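Local atomic coordinates of GrgF (Penicillium sp. sh18, PDB entry 6LZH), a protein that acts as a polyketide transferase of the alpha/beta hydrolase fold in gregatin A biosynthesis, probably joining two polyketide chains by Claisen condensation. Residues 226-231 against 256-261. Sequence-based numbering, arbitrary orientation.
Sequences YISPTP and KEPKEL
Ser228 and Lys256 bring their backbones to 5.8 Å between CA atoms, and Pro231 and Pro258 to 5.2 Å, as the turn before strand 232-237 meets the lead-in to the neighbouring parallel strand 259-264, an outermost strand of the main sheet within this chain. The pair is a compact example of how loops at the edge of a sheet join through one side-chain hydroxyl and ordered water. With OG anti to its backbone N (chi1 166°), Ser228 donates a hydrogen bond to Glu257 O at 2.7 Å; the hydroxyl meets this carbonyl obliquely, the C=O...OG angle being 141°. Alongside, Ser228 CB lies 3.7 Å from Lys256 CB, while the lysine chain beyond leads away. An alanine in place of Ser228 would probably leave Glu257 O without this donor, and the one direct hydrogen bond between the two segments would be lost. Both segments carry a cis-proline, Pro229 and Pro258, and they meet where CG of the Pro258 ring rests 3.6 Å from Pro229 O. The same ring also touches Pro231 more loosely, CG to CG at 4.3 Å. Two waters complete the junction: one accepts from both Ser228 N and Lys256 N, the other donates to Thr230 O and Pro258 O. Behind the turn, Lys129 NZ hydrogen-bonds to Ile227 O, and Pro231 packs on Phe287 and His291 of helix 277-292. Each water thus joins two like groups that could not bond each other, giving a mostly polar surface junction with little apolar packing, away from the catalytic residues.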
# COMPACT_ATOMS: atom_id res chain seq x y z
N TYR A 226 11.60 3.53 10.58
CA TYR A 226 12.21 2.20 10.52
C TYR A 226 13.49 2.15 9.71
O TYR A 226 14.12 1.08 9.63
CB TYR A 226 11.22 1.19 9.93
CG TYR A 226 9.89 1.11 10.66
CD1 TYR A 226 9.83 0.94 12.04
CD2 TYR A 226 8.70 1.20 9.97
CE1 TYR A 226 8.63 0.84 12.70
CE2 TYR A 226 7.48 1.12 10.62
CZ TYR A 226 7.45 0.94 11.99
OH TYR A 226 6.23 0.86 12.64
N ILE A 227 13.90 3.24 9.08
CA ILE A 227 15.15 3.19 8.33
C ILE A 227 16.31 2.88 9.27
O ILE A 227 17.13 1.99 9.01
CB ILE A 227 15.36 4.50 7.56
CG1 ILE A 227 14.25 4.68 6.51
CG2 ILE A 227 16.77 4.52 6.93
CD1 ILE A 227 14.18 6.09 5.94
N SER A 228 16.39 3.58 10.40
CA SER A 228 17.51 3.37 11.29
C SER A 228 17.53 1.90 11.75
O SER A 228 16.47 1.34 12.07
CB SER A 228 17.45 4.30 12.50
OG SER A 228 18.35 3.89 13.52
N PRO A 229 18.70 1.27 11.85
CA PRO A 229 20.01 1.94 11.84
C PRO A 229 20.72 2.10 10.49
O PRO A 229 21.93 2.38 10.49
CB PRO A 229 20.83 1.06 12.78
CG PRO A 229 20.30 -0.33 12.50
CD PRO A 229 18.81 -0.15 12.21
N THR A 230 20.00 1.94 9.37
CA THR A 230 20.59 2.17 8.06
C THR A 230 20.86 3.66 7.86
O THR A 230 19.91 4.45 7.85
CB THR A 230 19.67 1.68 6.94
OG1 THR A 230 19.45 0.27 7.07
CG2 THR A 230 20.29 2.00 5.57
N PRO A 231 22.12 4.08 7.67
CA PRO A 231 22.40 5.52 7.53
C PRO A 231 21.66 6.13 6.35
O PRO A 231 21.63 5.58 5.26
CB PRO A 231 23.92 5.55 7.32
CG PRO A 231 24.42 4.26 7.82
CD PRO A 231 23.33 3.26 7.58
N LYS A 256 14.88 8.57 12.39
CA LYS A 256 15.80 8.40 13.51
C LYS A 256 17.26 8.52 13.06
O LYS A 256 17.58 8.36 11.87
CB LYS A 256 15.58 7.04 14.17
CG LYS A 256 14.25 6.90 14.93
CD LYS A 256 13.96 5.42 15.16
CE LYS A 256 13.32 5.13 16.50
NZ LYS A 256 11.93 5.64 16.58
N GLU A 257 18.14 8.78 14.03
CA GLU A 257 19.58 8.69 13.78
C GLU A 257 19.95 7.23 13.52
O GLU A 257 19.31 6.32 14.05
CB GLU A 257 20.38 9.22 14.97
CG GLU A 257 20.26 10.73 15.23
CD GLU A 257 20.84 11.55 14.10
OE1 GLU A 257 21.73 11.03 13.37
OE2 GLU A 257 20.42 12.72 13.95
N PRO A 258 20.99 6.96 12.70
CA PRO A 258 21.86 7.95 12.05
C PRO A 258 21.24 8.54 10.78
O PRO A 258 20.87 7.83 9.84
CB PRO A 258 23.12 7.14 11.72
CG PRO A 258 22.61 5.74 11.48
CD PRO A 258 21.38 5.58 12.38
N LYS A 259 21.13 9.87 10.76
CA LYS A 259 20.55 10.57 9.62
C LYS A 259 21.30 11.87 9.46
O LYS A 259 21.73 12.47 10.44
CB LYS A 259 19.05 10.83 9.80
CG LYS A 259 18.74 11.72 11.00
CD LYS A 259 17.24 11.86 11.24
CE LYS A 259 16.97 12.86 12.37
NZ LYS A 259 15.51 13.09 12.55
N GLU A 260 21.49 12.29 8.22
CA GLU A 260 22.25 13.51 7.95
C GLU A 260 21.52 14.36 6.92
O GLU A 260 20.98 13.84 5.93
CB GLU A 260 23.67 13.19 7.46
CG GLU A 260 24.47 12.36 8.47
CD GLU A 260 25.91 12.12 8.02
OE1 GLU A 260 26.40 12.84 7.12
OE2 GLU A 260 26.56 11.20 8.60
N LEU A 261 21.53 15.67 7.14
CA LEU A 261 20.80 16.62 6.32
C LEU A 261 21.76 17.58 5.64
O LEU A 261 22.62 18.17 6.30
CB LEU A 261 19.82 17.43 7.17
CG LEU A 261 19.05 18.54 6.44
CD1 LEU A 261 18.10 17.94 5.37
CD2 LEU A 261 18.26 19.38 7.44
O HOH W 1 14.91 6.34 10.78
O HOH W 2 18.84 5.86 9.75